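Local coordinates for protein transcriptional regulator, Crp/Fnr family (Eubacterium rectale ATCC 33656, PDB 3DV8) that probably acts as a Crp/Fnr-type transcriptional regulator, pairing a cyclic nucleotide-binding domain with a helix-turn-helix domain expected to bind DNA, at residues Glu109-Ile114 and Ala122-Glu127; Asn6-Trp11 and Trp104-Glu109. All blocks are in the same frame, centred on the assembly; numbering follows the deposited sequence.

Contact 1 (Glu109-Ile114 and Ala122-Glu127); sequences EIYKGI and ANYTNE
The ring of Tyr111 meets Thr125 at its edge, where OG1 lies in the ring plane beside the phenol oxygen; the segment 122-127 sets nothing over either face. Tyr111 OH in turn reaches the edge of the Tyr124 ring, near that ring's plane, with CD2 at 4.1 Å. The polar link is a hydrogen bond from Tyr111 OH to Thr125 OG1, 2.8 Å long, and the angle of about 110° at the phenol oxygen suits a hydroxyl donor. Thr125 OG1 lies nearer the CE2 edge, 3.4 Å from Tyr111 CE2. The tyrosine ring extends from helix 108-117 to the next helix because chi1 of -167° turns CG away from the backbone N, and the two side chains lie alongside, pointing oppositely. Thr125 OG1 sits beside its own backbone N (chi1 -52°), close enough to the preceding helical turn to bond the carbonyl of Val121 as well. A phenylalanine in the tyrosine's place would lack the hydroxyl, and Thr125 OG1 would probably be left without its phenol donor. Elsewhere on helix 119-145, Asn126 bonds Ala122 of the second subunit, so this long helix also serves the dimer. The chemistry implies a short relay: the phenol donates to the threonine, which can donate onward to the Val121 carbonyl, and two buried hydroxyls are satisfied where consecutive helices meet.

Contact 2 (Asn6-Trp11 and Trp104-Glu109); sequences NYFPLW and WIIPAE
Phe8, whose ring meets Ile106 across the contact, accepts a bond of 3.3 Å at its carbonyl O from the backbone N of Trp11; this i to i+3 bond closes a turn that begins at Phe8 itself. No hydrogen bond crosses between the segments, so the meeting itself is aromatic and aliphatic. One half is a T-shaped pair: the edge of the Trp104 six-membered ring is directed at the face of Tyr7, with the centroids 5.6 Å apart and the planes inclined at 64°. The benzo end of the indole does the touching, CZ3 lying 4.0 Å from Tyr7 CG, while the neighbouring CH2 comes equally near to CD1 of that tyrosine. Phe8 and Ile106 meet from facing sides, and the terminal CD1 of the isoleucine stands 4.1 Å from CE1 of the phenylalanine. Because CG of Phe8 is anti to the backbone N (chi1 -174°), its ring stretches inward from the loop to meet that methyl; Leu10 CB lies over one of its faces. Leu49, on the adjacent strand 46-50, touches Tyr7, Phe8 and Trp104 alike, and Ile22 of helix 16-23 packs on Ile106. The N-terminal loop thus covers one side of the cyclic nucleotide-binding domain's beta structure, probably held there by dispersion, with a contribution from the edge-to-face ring pair.

Overall arrangement
From the N terminus, the loop 6-11 runs over the beta sheet before helix 16-23 begins, and contact 2 closes an excursion of 92 residues that includes the strands of the cyclic nucleotide-binding domain, when strand 101-107 comes back to meet the loop. The chain then enters helix 108-117, and contact 1 closes the short turn between this helix and the start of helix 119-145. The two follow in series, neither nested nor crossed, and share Glu109. Their centres lie 10 Å apart, and they touch: Leu10 packs on Tyr111 and Tyr124, and Ile106 on Tyr111. Together they join N-terminal loop, sheet and the long helix leading toward the helix-turn-helix domain.

Contact 1 (Glu109-Ile114 and Ala122-Glu127)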
ATOM      1  N   GLU A 109      -3.275  23.782  -4.246  1.00 55.11           N
ATOM      2  CA  GLU A 109      -2.466  24.644  -5.148  1.00 55.59           C
ATOM      3  C   GLU A 109      -1.312  25.349  -4.414  1.00 55.21           C
ATOM      4  O   GLU A 109      -0.201  25.429  -4.939  1.00 55.52           O
ATOM      5  CB  GLU A 109      -3.320  25.661  -5.956  1.00 56.33           C
ATOM      6  CG  GLU A 109      -4.085  26.797  -5.197  1.00 59.83           C
ATOM      7  CD  GLU A 109      -5.453  26.390  -4.619  1.00 65.64           C
ATOM      8  OE1 GLU A 109      -5.617  25.232  -4.145  1.00 66.33           O
ATOM      9  OE2 GLU A 109      -6.369  27.252  -4.632  1.00 67.91           O
ATOM     10  N   ILE A 110      -1.599  25.811  -3.195  1.00 54.59           N
ATOM     11  CA  ILE A 110      -0.634  26.478  -2.316  1.00 54.36           C
ATOM     12  C   ILE A 110       0.435  25.518  -1.824  1.00 55.18           C
ATOM     13  O   ILE A 110       1.627  25.839  -1.884  1.00 55.75           O
ATOM     14  CB  ILE A 110      -1.350  27.137  -1.112  1.00 53.99           C
ATOM     15  CG1 ILE A 110      -2.106  28.371  -1.606  1.00 54.15           C
ATOM     16  CG2 ILE A 110      -0.369  27.538  -0.009  1.00 52.43           C
ATOM     17  CD1 ILE A 110      -3.082  28.880  -0.641  1.00 55.92           C
ATOM     18  N   TYR A 111       0.006  24.356  -1.333  1.00 55.66           N
ATOM     19  CA  TYR A 111       0.933  23.335  -0.827  1.00 55.85           C
ATOM     20  C   TYR A 111       1.830  22.795  -1.965  1.00 56.26           C
ATOM     21  O   TYR A 111       3.047  22.685  -1.780  1.00 56.23           O
ATOM     22  CB  TYR A 111       0.187  22.212  -0.088  1.00 55.27           C
ATOM     23  CG  TYR A 111       1.120  21.324   0.700  1.00 53.27           C
ATOM     24  CD1 TYR A 111       1.507  21.650   2.007  1.00 53.31           C
ATOM     25  CD2 TYR A 111       1.637  20.179   0.136  1.00 51.67           C
ATOM     26  CE1 TYR A 111       2.387  20.829   2.738  1.00 51.91           C
ATOM     27  CE2 TYR A 111       2.526  19.345   0.843  1.00 54.21           C
ATOM     28  CZ  TYR A 111       2.896  19.675   2.145  1.00 52.83           C
ATOM     29  OH  TYR A 111       3.759  18.860   2.841  1.00 52.95           O
ATOM     30  N   LYS A 112       1.214  22.512  -3.123  1.00 56.49           N
ATOM     31  CA  LYS A 112       1.903  22.075  -4.364  1.00 56.23           C
ATOM     32  C   LYS A 112       2.996  23.063  -4.790  1.00 55.44           C
ATOM     33  O   LYS A 112       4.095  22.642  -5.146  1.00 54.67           O
ATOM     34  CB  LYS A 112       0.895  21.916  -5.517  1.00 56.49           C
ATOM     35  CG  LYS A 112       1.436  21.249  -6.780  1.00 56.87           C
ATOM     36  CD  LYS A 112       0.426  21.343  -7.901  1.00 58.17           C
ATOM     37  CE  LYS A 112       0.916  20.617  -9.130  1.00 61.70           C
ATOM     38  NZ  LYS A 112       0.101  20.991 -10.321  1.00 65.10           N
ATOM     39  N   GLY A 113       2.669  24.360  -4.754  1.00 55.46           N
ATOM     40  CA  GLY A 113       3.593  25.453  -5.097  1.00 55.36           C
ATOM     41  C   GLY A 113       4.835  25.499  -4.218  1.00 55.18           C
ATOM     42  O   GLY A 113       5.937  25.605  -4.738  1.00 55.94           O
ATOM     43  N   ILE A 114       4.640  25.419  -2.899  1.00 55.00           N
ATOM     44  CA  ILE A 114       5.727  25.383  -1.894  1.00 55.11           C
ATOM     45  C   ILE A 114       6.604  24.127  -2.070  1.00 55.24           C
ATOM     46  O   ILE A 114       7.830  24.181  -1.937  1.00 54.44           O
ATOM     47  CB  ILE A 114       5.156  25.424  -0.429  1.00 55.12           C
ATOM     48  CG1 ILE A 114       4.509  26.787  -0.131  1.00 55.40           C
ATOM     49  CG2 ILE A 114       6.247  25.162   0.621  1.00 54.81           C
ATOM     50  CD1 ILE A 114       3.814  26.876   1.212  1.00 54.53           C
ATOM     51  N   ALA A 122       9.183  19.011   0.293  1.00 52.94           N
ATOM     52  CA  ALA A 122       9.128  17.845  -0.611  1.00 52.85           C
ATOM     53  C   ALA A 122       9.460  16.544   0.133  1.00 52.65           C
ATOM     54  O   ALA A 122       8.722  15.566   0.024  1.00 52.43           O
ATOM     55  CB  ALA A 122      10.072  18.025  -1.764  1.00 52.51           C
ATOM     56  N   ASN A 123      10.570  16.555   0.874  1.00 52.85           N
ATOM     57  CA  ASN A 123      10.994  15.414   1.704  1.00 53.48           C
ATOM     58  C   ASN A 123      10.024  15.126   2.847  1.00 53.71           C
ATOM     59  O   ASN A 123       9.833  13.974   3.209  1.00 52.79           O
ATOM     60  CB  ASN A 123      12.423  15.589   2.268  1.00 53.79           C
ATOM     61  CG  ASN A 123      13.511  15.392   1.212  1.00 56.13           C
ATOM     62  OD1 ASN A 123      13.338  15.729   0.046  1.00 59.13           O
ATOM     63  ND2 ASN A 123      14.648  14.849   1.633  1.00 63.94           N
ATOM     64  N   TYR A 124       9.427  16.167   3.421  1.00 54.80           N
ATOM     65  CA  TYR A 124       8.429  15.974   4.466  1.00 55.34           C
ATOM     66  C   TYR A 124       7.192  15.221   3.908  1.00 54.49           C
ATOM     67  O   TYR A 124       6.654  14.334   4.577  1.00 53.36           O
ATOM     68  CB  TYR A 124       8.034  17.304   5.122  1.00 56.91           C
ATOM     69  CG  TYR A 124       7.063  17.085   6.255  1.00 60.53           C
ATOM     70  CD1 TYR A 124       7.524  16.658   7.517  1.00 62.73           C
ATOM     71  CD2 TYR A 124       5.681  17.248   6.061  1.00 57.31           C
ATOM     72  CE1 TYR A 124       6.630  16.418   8.567  1.00 62.24           C
ATOM     73  CE2 TYR A 124       4.786  17.009   7.095  1.00 61.30           C
ATOM     74  CZ  TYR A 124       5.268  16.598   8.347  1.00 62.03           C
ATOM     75  OH  TYR A 124       4.380  16.367   9.364  1.00 67.06           O
ATOM     76  N   THR A 125       6.765  15.579   2.695  1.00 53.89           N
ATOM     77  CA  THR A 125       5.639  14.912   2.038  1.00 54.69           C
ATOM     78  C   THR A 125       5.957  13.431   1.742  1.00 55.19           C
ATOM     79  O   THR A 125       5.047  12.595   1.816  1.00 55.89           O
ATOM     80  CB  THR A 125       5.178  15.670   0.774  1.00 54.09           C
ATOM     81  OG1 THR A 125       4.949  17.044   1.105  1.00 54.35           O
ATOM     82  CG2 THR A 125       3.899  15.086   0.219  1.00 52.94           C
ATOM     83  N   ASN A 126       7.225  13.120   1.420  1.00 55.93           N
ATOM     84  CA  ASN A 126       7.707  11.723   1.247  1.00 56.32           C
ATOM     85  C   ASN A 126       7.514  10.927   2.516  1.00 55.37           C
ATOM     86  O   ASN A 126       6.971   9.823   2.481  1.00 54.50           O
ATOM     87  CB  ASN A 126       9.208  11.644   0.891  1.00 57.63           C
ATOM     88  CG  ASN A 126       9.481  11.908  -0.564  1.00 63.86           C
ATOM     89  OD1 ASN A 126       9.153  11.083  -1.410  1.00 75.62           O
ATOM     90  ND2 ASN A 126      10.123  13.034  -0.870  1.00 69.06           N
ATOM     91  N   GLU A 127       7.977  11.504   3.628  1.00 55.62           N
ATOM     92  CA  GLU A 127       7.851  10.885   4.957  1.00 56.03           C
ATOM     93  C   GLU A 127       6.382  10.686   5.356  1.00 55.45           C
ATOM     94  O   GLU A 127       6.046   9.693   6.000  1.00 55.50           O
ATOM     95  CB  GLU A 127       8.621  11.674   6.039  1.00 56.22           C
ATOM     96  CG  GLU A 127      10.162  11.814   5.813  1.00 59.60           C
ATOM     97  CD  GLU A 127      10.939  10.491   5.595  1.00 64.93           C
ATOM     98  OE1 GLU A 127      10.502   9.427   6.091  1.00 63.56           O
ATOM     99  OE2 GLU A 127      12.018  10.533   4.937  1.00 67.41           O
TER

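Contact 2 (Asn6-Trp11 and Trp104-Glu109)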
ATOM      1  N   ASN A   6       1.158  25.005  16.141  1.00 78.08           N
ATOM      2  CA  ASN A   6       1.736  24.117  17.168  1.00 77.59           C
ATOM      3  C   ASN A   6       1.706  22.646  16.699  1.00 77.45           C
ATOM      4  O   ASN A   6       2.617  21.872  16.989  1.00 77.24           O
ATOM      5  CB  ASN A   6       0.963  24.217  18.492  1.00 77.33           C
ATOM      6  CG  ASN A   6       0.993  25.610  19.098  1.00 76.67           C
ATOM      7  OD1 ASN A   6       1.706  25.849  20.063  1.00 76.09           O
ATOM      8  ND2 ASN A   6       0.230  26.533  18.529  1.00 75.82           N
ATOM      9  N   TYR A   7       0.662  22.306  15.938  1.00 77.44           N
ATOM     10  CA  TYR A   7       0.339  20.949  15.445  1.00 76.88           C
ATOM     11  C   TYR A   7       1.000  20.565  14.104  1.00 76.63           C
ATOM     12  O   TYR A   7       0.865  19.421  13.652  1.00 76.80           O
ATOM     13  CB  TYR A   7      -1.201  20.839  15.271  1.00 76.84           C
ATOM     14  CG  TYR A   7      -2.026  20.948  16.559  1.00 76.90           C
ATOM     15  CD1 TYR A   7      -2.103  22.151  17.305  1.00 75.34           C
ATOM     16  CD2 TYR A   7      -2.778  19.858  17.010  1.00 76.74           C
ATOM     17  CE1 TYR A   7      -2.865  22.232  18.477  1.00 75.07           C
ATOM     18  CE2 TYR A   7      -3.545  19.936  18.179  1.00 77.30           C
ATOM     19  CZ  TYR A   7      -3.586  21.119  18.902  1.00 76.19           C
ATOM     20  OH  TYR A   7      -4.351  21.168  20.038  1.00 77.94           O
ATOM     21  N   PHE A   8       1.697  21.519  13.483  1.00 76.24           N
ATOM     22  CA  PHE A   8       2.338  21.366  12.176  1.00 75.39           C
ATOM     23  C   PHE A   8       3.865  21.365  12.423  1.00 74.67           C
ATOM     24  O   PHE A   8       4.452  22.439  12.626  1.00 74.41           O
ATOM     25  CB  PHE A   8       1.863  22.536  11.295  1.00 75.51           C
ATOM     26  CG  PHE A   8       2.311  22.477   9.857  1.00 74.65           C
ATOM     27  CD1 PHE A   8       1.969  21.394   9.046  1.00 73.72           C
ATOM     28  CD2 PHE A   8       2.992  23.550   9.283  1.00 74.20           C
ATOM     29  CE1 PHE A   8       2.359  21.354   7.694  1.00 73.87           C
ATOM     30  CE2 PHE A   8       3.381  23.526   7.938  1.00 75.24           C
ATOM     31  CZ  PHE A   8       3.058  22.424   7.139  1.00 74.99           C
ATOM     32  N   PRO A   9       4.511  20.166  12.426  1.00 73.81           N
ATOM     33  CA  PRO A   9       5.957  20.062  12.736  1.00 73.11           C
ATOM     34  C   PRO A   9       6.904  20.628  11.664  1.00 72.12           C
ATOM     35  O   PRO A   9       8.056  20.942  11.971  1.00 72.46           O
ATOM     36  CB  PRO A   9       6.167  18.552  12.927  1.00 73.41           C
ATOM     37  CG  PRO A   9       5.168  17.937  12.060  1.00 74.08           C
ATOM     38  CD  PRO A   9       3.959  18.845  12.068  1.00 73.69           C
ATOM     39  N   LEU A  10       6.412  20.750  10.431  1.00 70.80           N
ATOM     40  CA  LEU A  10       7.151  21.366   9.316  1.00 69.74           C
ATOM     41  C   LEU A  10       7.306  22.906   9.460  1.00 68.41           C
ATOM     42  O   LEU A  10       8.163  23.493   8.800  1.00 67.80           O
ATOM     43  CB  LEU A  10       6.426  21.031   8.004  1.00 69.72           C
ATOM     44  CG  LEU A  10       6.978  21.445   6.645  1.00 70.61           C
ATOM     45  CD1 LEU A  10       8.381  20.881   6.401  1.00 69.41           C
ATOM     46  CD2 LEU A  10       5.989  20.971   5.582  1.00 69.58           C
ATOM     47  N   TRP A  11       6.483  23.532  10.316  1.00 67.13           N
ATOM     48  CA  TRP A  11       6.471  24.989  10.561  1.00 66.45           C
ATOM     49  C   TRP A  11       7.828  25.626  10.875  1.00 65.97           C
ATOM     50  O   TRP A  11       8.140  26.697  10.343  1.00 66.20           O
ATOM     51  CB  TRP A  11       5.494  25.337  11.700  1.00 65.47           C
ATOM     52  CG  TRP A  11       5.265  26.813  11.872  1.00 64.66           C
ATOM     53  CD1 TRP A  11       5.909  27.652  12.748  1.00 64.15           C
ATOM     54  CD2 TRP A  11       4.344  27.627  11.139  1.00 63.34           C
ATOM     55  NE1 TRP A  11       5.435  28.936  12.612  1.00 63.82           N
ATOM     56  CE2 TRP A  11       4.474  28.953  11.634  1.00 64.69           C
ATOM     57  CE3 TRP A  11       3.417  27.371  10.113  1.00 61.60           C
ATOM     58  CZ2 TRP A  11       3.705  30.019  11.139  1.00 63.95           C
ATOM     59  CZ3 TRP A  11       2.652  28.428   9.617  1.00 62.84           C
ATOM     60  CH2 TRP A  11       2.802  29.739  10.134  1.00 64.02           C
ATOM     61  N   TRP A 104      -7.828  22.024   9.975  1.00 57.17           N
ATOM     62  CA  TRP A 104      -7.267  23.137   9.225  1.00 56.69           C
ATOM     63  C   TRP A 104      -7.004  22.525   7.854  1.00 55.84           C
ATOM     64  O   TRP A 104      -6.582  21.359   7.774  1.00 54.77           O
ATOM     65  CB  TRP A 104      -5.941  23.633   9.779  1.00 57.22           C
ATOM     66  CG  TRP A 104      -6.035  24.417  11.007  1.00 56.69           C
ATOM     67  CD1 TRP A 104      -6.572  25.652  11.136  1.00 58.44           C
ATOM     68  CD2 TRP A 104      -5.513  24.060  12.287  1.00 56.90           C
ATOM     69  NE1 TRP A 104      -6.447  26.087  12.432  1.00 59.77           N
ATOM     70  CE2 TRP A 104      -5.797  25.129  13.162  1.00 58.32           C
ATOM     71  CE3 TRP A 104      -4.839  22.932  12.786  1.00 58.91           C
ATOM     72  CZ2 TRP A 104      -5.433  25.109  14.520  1.00 58.68           C
ATOM     73  CZ3 TRP A 104      -4.476  22.908  14.143  1.00 58.88           C
ATOM     74  CH2 TRP A 104      -4.775  23.994  14.991  1.00 57.94           C
ATOM     75  N   ILE A 105      -7.264  23.292   6.796  1.00 55.35           N
ATOM     76  CA  ILE A 105      -6.993  22.865   5.427  1.00 55.15           C
ATOM     77  C   ILE A 105      -5.962  23.817   4.800  1.00 54.81           C
ATOM     78  O   ILE A 105      -6.137  25.033   4.844  1.00 54.98           O
ATOM     79  CB  ILE A 105      -8.258  22.835   4.544  1.00 55.38           C
ATOM     80  CG1 ILE A 105      -9.426  22.126   5.255  1.00 56.30           C
ATOM     81  CG2 ILE A 105      -7.932  22.161   3.195  1.00 56.56           C
ATOM     82  CD1 ILE A 105     -10.676  21.986   4.394  1.00 55.10           C
ATOM     83  N   ILE A 106      -4.870  23.259   4.281  1.00 54.73           N
ATOM     84  CA  ILE A 106      -3.874  24.007   3.520  1.00 54.89           C
ATOM     85  C   ILE A 106      -4.301  23.711   2.080  1.00 54.89           C
ATOM     86  O   ILE A 106      -4.227  22.551   1.677  1.00 54.89           O
ATOM     87  CB  ILE A 106      -2.425  23.501   3.748  1.00 55.12           C
ATOM     88  CG1 ILE A 106      -2.034  23.587   5.226  1.00 54.77           C
ATOM     89  CG2 ILE A 106      -1.436  24.308   2.886  1.00 54.22           C
ATOM     90  CD1 ILE A 106      -0.673  22.985   5.514  1.00 54.51           C
ATOM     91  N   PRO A 107      -4.796  24.718   1.315  1.00 55.33           N
ATOM     92  CA  PRO A 107      -5.193  24.492  -0.095  1.00 55.16           C
ATOM     93  C   PRO A 107      -4.120  23.775  -0.936  1.00 54.74           C
ATOM     94  O   PRO A 107      -2.931  24.058  -0.766  1.00 54.16           O
ATOM     95  CB  PRO A 107      -5.446  25.914  -0.618  1.00 55.40           C
ATOM     96  CG  PRO A 107      -5.905  26.654   0.572  1.00 55.61           C
ATOM     97  CD  PRO A 107      -5.057  26.118   1.705  1.00 55.58           C
ATOM     98  N   ALA A 108      -4.560  22.849  -1.797  1.00 54.59           N
ATOM     99  CA  ALA A 108      -3.675  22.008  -2.617  1.00 54.35           C
ATOM    100  C   ALA A 108      -2.737  22.796  -3.523  1.00 54.39           C
ATOM    101  O   ALA A 108      -1.540  22.517  -3.547  1.00 54.12           O
ATOM    102  CB  ALA A 108      -4.483  21.015  -3.431  1.00 53.47           C
ATOM    103  N   GLU A 109      -3.275  23.782  -4.246  1.00 55.11           N
ATOM    104  CA  GLU A 109      -2.466  24.644  -5.148  1.00 55.59           C
ATOM    105  C   GLU A 109      -1.312  25.349  -4.414  1.00 55.21           C
ATOM    106  O   GLU A 109      -0.201  25.429  -4.939  1.00 55.52           O
ATOM    107  CB  GLU A 109      -3.320  25.661  -5.956  1.00 56.33           C
ATOM    108  CG  GLU A 109      -4.085  26.797  -5.197  1.00 59.83           C
ATOM    109  CD  GLU A 109      -5.453  26.390  -4.619  1.00 65.64           C
ATOM    110  OE1 GLU A 109      -5.617  25.232  -4.145  1.00 66.33           O
ATOM    111  OE2 GLU A 109      -6.369  27.252  -4.632  1.00 67.91           O
TER